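Local atomic coordinates of kallikrein-10 (Homo sapiens, PDB entry 5LPE), a protein that belongs to the kallikrein subfamily of trypsin-like serine proteases, is zymogen-like and inhibited by zinc, and has a tumour-suppressor role in breast and prostate cancer. Residues Cys29-Ser37 against Arg110-Tyr118. Sequence-based numbering, arbitrary orientation.
Sequences CAGVLVDQS and RVRALQLPY
L33 O accepts the backbone N-H of L114 at 2.8 Å (O to N), a nearly straight bond. In this chymotrypsin-type double barrel, the end of strand 26-35 of the first barrel thus meets the extended linker that leads to the second barrel, the touching parts 32-35 and 111-116 running 88° apart. The CA of A113 also lies near the L33 oxygen, as a CA-H...O contact, and its CB rests against the backbone of V34, 3.7 Å from V34 C. Apolar side chains continue the contact on both sides of this bond. With CG anti to its backbone N (chi1 -168°), L33 reaches along the linker: CD2 lies over the carbonyl of R112, 3.6 Å from R112 O, and touches V111 CG1. In the other direction V32 CG1 meets L114 CD1 at 3.6 Å, the two side chains crossing at a slant. Both V32 and L114 also pack on L197 of strand 196-203, so this pair lies between the barrels. V34 and D35 form a classic beta bulge, and D35 OD2 accepts S37 N in an Asx turn. Farther along, L116 also packs on M224 and N228 of helix 224-230, and its CD2 meets V34 CG1 at 3.9 Å.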
loop_
_atom_site.group_PDB
_atom_site.type_symbol
_atom_site.label_atom_id
_atom_site.label_comp_id
_atom_site.label_asym_id
_atom_site.label_seq_id
_atom_site.Cartn_x
_atom_site.Cartn_y
_atom_site.Cartn_z
ATOM N N CYS A 29 4.899 -4.948 7.609
ATOM C CA CYS A 29 4.369 -4.398 6.381
ATOM C C CYS A 29 3.960 -2.956 6.591
ATOM O O CYS A 29 3.801 -2.484 7.715
ATOM C CB CYS A 29 3.164 -5.196 5.884
ATOM S SG CYS A 29 3.643 -6.703 5.052
ATOM N N ALA A 30 3.770 -2.264 5.481
ATOM C CA ALA A 30 3.069 -0.999 5.523
ATOM C C ALA A 30 1.604 -1.245 5.200
ATOM O O ALA A 30 1.196 -2.355 4.851
ATOM C CB ALA A 30 3.703 0.001 4.557
ATOM N N GLY A 31 0.815 -0.186 5.310
ATOM C CA GLY A 31 -0.628 -0.274 5.142
ATOM C C GLY A 31 -1.189 1.125 5.049
ATOM O O GLY A 31 -0.492 2.116 5.281
ATOM N N VAL A 32 -2.458 1.207 4.694
ATOM C CA VAL A 32 -3.093 2.509 4.584
ATOM C C VAL A 32 -4.286 2.573 5.514
ATOM O O VAL A 32 -5.010 1.596 5.699
ATOM C CB VAL A 32 -3.536 2.809 3.146
ATOM C CG1 VAL A 32 -3.525 4.308 2.918
ATOM C CG2 VAL A 32 -2.640 2.126 2.209
ATOM N N LEU A 33 -4.535 3.761 6.030
ATOM C CA LEU A 33 -5.718 4.008 6.836
ATOM C C LEU A 33 -6.827 4.391 5.870
ATOM O O LEU A 33 -6.792 5.462 5.257
ATOM C CB LEU A 33 -5.459 5.123 7.841
ATOM C CG LEU A 33 -6.513 5.267 8.927
ATOM C CD1 LEU A 33 -6.346 4.114 9.895
ATOM C CD2 LEU A 33 -6.359 6.594 9.631
ATOM N N VAL A 34 -7.781 3.490 5.687
ATOM C CA VAL A 34 -8.910 3.748 4.817
ATOM C C VAL A 34 -10.159 4.114 5.600
ATOM O O VAL A 34 -11.187 4.462 4.991
ATOM C CB VAL A 34 -9.143 2.515 3.917
ATOM C CG1 VAL A 34 -7.910 2.281 3.069
ATOM C CG2 VAL A 34 -9.388 1.264 4.767
ATOM N N ASP A 35 -10.106 4.025 6.923
ATOM C CA ASP A 35 -11.202 4.329 7.820
ATOM C C ASP A 35 -10.592 4.498 9.199
ATOM O O ASP A 35 -9.507 3.984 9.467
ATOM C CB ASP A 35 -12.247 3.214 7.805
ATOM C CG ASP A 35 -13.380 3.483 8.741
ATOM O OD1 ASP A 35 -14.211 4.329 8.390
ATOM O OD2 ASP A 35 -13.431 2.864 9.823
ATOM N N GLN A 36 -11.300 5.195 10.092
ATOM C CA GLN A 36 -10.729 5.420 11.416
ATOM C C GLN A 36 -10.456 4.106 12.149
ATOM O O GLN A 36 -9.615 4.067 13.050
ATOM C CB GLN A 36 -11.648 6.314 12.242
ATOM C CG GLN A 36 -13.078 5.795 12.332
ATOM C CD GLN A 36 -13.947 6.643 13.225
ATOM O OE1 GLN A 36 -13.676 7.824 13.432
ATOM N NE2 GLN A 36 -15.001 6.054 13.753
ATOM N N SER A 37 -11.206 3.051 11.845
ATOM C CA SER A 37 -10.975 1.736 12.433
ATOM C C SER A 37 -10.337 0.709 11.501
ATOM O O SER A 37 -10.167 -0.438 11.920
ATOM C CB SER A 37 -12.282 1.179 13.004
ATOM O OG SER A 37 -12.493 1.718 14.293
ATOM N N ARG A 110 -2.840 15.380 11.663
ATOM C CA ARG A 110 -1.792 14.393 11.748
ATOM C C ARG A 110 -2.066 12.977 11.248
ATOM O O ARG A 110 -1.191 12.319 10.751
ATOM C CB ARG A 110 -1.451 14.324 13.202
ATOM C CG ARG A 110 -2.620 13.802 13.979
ATOM C CD ARG A 110 -2.323 14.057 15.400
ATOM N NE ARG A 110 -2.310 15.493 15.588
ATOM C CZ ARG A 110 -1.731 16.113 16.608
ATOM N NH1 ARG A 110 -1.801 17.432 16.712
ATOM N NH2 ARG A 110 -1.083 15.413 17.515
ATOM N N VAL A 111 -3.272 12.502 11.458
ATOM C CA VAL A 111 -3.683 11.194 11.032
ATOM C C VAL A 111 -5.052 11.255 10.408
ATOM O O VAL A 111 -5.960 11.570 11.063
ATOM C CB VAL A 111 -3.780 10.280 12.263
ATOM C CG1 VAL A 111 -4.326 8.931 11.924
ATOM C CG2 VAL A 111 -2.443 10.096 12.891
ATOM N N ARG A 112 -5.215 10.916 9.159
ATOM C CA ARG A 112 -6.504 10.874 8.484
ATOM C C ARG A 112 -6.582 9.633 7.611
ATOM O O ARG A 112 -5.571 9.109 7.143
ATOM C CB ARG A 112 -6.755 12.090 7.572
ATOM C CG ARG A 112 -6.813 13.449 8.210
ATOM C CD ARG A 112 -5.902 14.454 7.498
ATOM N NE ARG A 112 -6.001 14.400 6.040
ATOM C CZ ARG A 112 -5.301 15.180 5.212
ATOM N NH1 ARG A 112 -4.454 16.088 5.690
ATOM N NH2 ARG A 112 -5.448 15.056 3.897
ATOM N N ALA A 113 -7.798 9.205 7.322
ATOM C CA ALA A 113 -7.930 8.195 6.289
ATOM C C ALA A 113 -7.565 8.780 4.916
ATOM O O ALA A 113 -7.592 9.996 4.693
ATOM C CB ALA A 113 -9.346 7.614 6.274
ATOM N N LEU A 114 -7.198 7.880 3.996
ATOM C CA LEU A 114 -6.967 8.171 2.581
ATOM C C LEU A 114 -8.233 7.861 1.784
ATOM O O LEU A 114 -8.753 6.739 1.850
ATOM C CB LEU A 114 -5.779 7.357 2.047
ATOM C CG LEU A 114 -4.784 7.865 0.992
ATOM C CD1 LEU A 114 -4.176 6.659 0.286
ATOM C CD2 LEU A 114 -5.311 8.927 0.032
ATOM N N GLN A 115 -8.742 8.867 1.066
ATOM C CA GLN A 115 -9.901 8.662 0.215
ATOM C C GLN A 115 -9.659 7.462 -0.700
ATOM O O GLN A 115 -8.612 7.356 -1.334
ATOM C CB GLN A 115 -10.154 9.930 -0.602
ATOM C CG GLN A 115 -11.423 9.915 -1.445
ATOM C CD GLN A 115 -11.536 11.148 -2.304
ATOM O OE1 GLN A 115 -12.633 11.667 -2.527
ATOM N NE2 GLN A 115 -10.398 11.619 -2.815
ATOM N N LEU A 116 -10.617 6.536 -0.723
ATOM C CA LEU A 116 -10.609 5.384 -1.612
ATOM C C LEU A 116 -10.862 5.795 -3.068
ATOM O O LEU A 116 -11.440 6.846 -3.334
ATOM C CB LEU A 116 -11.664 4.397 -1.134
ATOM C CG LEU A 116 -11.348 3.701 0.183
ATOM C CD1 LEU A 116 -12.607 3.129 0.800
ATOM C CD2 LEU A 116 -10.259 2.650 -0.044
ATOM N N PRO A 117 -10.423 4.988 -4.037
ATOM C CA PRO A 117 -10.633 5.361 -5.444
ATOM C C PRO A 117 -12.113 5.343 -5.790
ATOM O O PRO A 117 -12.826 4.393 -5.460
ATOM C CB PRO A 117 -9.862 4.284 -6.225
ATOM C CG PRO A 117 -9.903 3.117 -5.361
ATOM C CD PRO A 117 -9.806 3.656 -3.925
ATOM N N TYR A 118 -12.570 6.413 -6.433
ATOM C CA TYR A 118 -13.883 6.501 -7.054
ATOM C C TYR A 118 -13.822 6.218 -8.554
ATOM O O TYR A 118 -14.835 6.358 -9.252
ATOM C CB TYR A 118 -14.513 7.868 -6.770
ATOM C CG TYR A 118 -13.681 9.045 -7.205
ATOM C CD1 TYR A 118 -12.684 9.563 -6.395
ATOM C CD2 TYR A 118 -13.895 9.643 -8.434
ATOM C CE1 TYR A 118 -11.937 10.635 -6.796
ATOM C CE2 TYR A 118 -13.148 10.719 -8.846
ATOM C CZ TYR A 118 -12.175 11.212 -8.026
ATOM O OH TYR A 118 -11.438 12.294 -8.450
#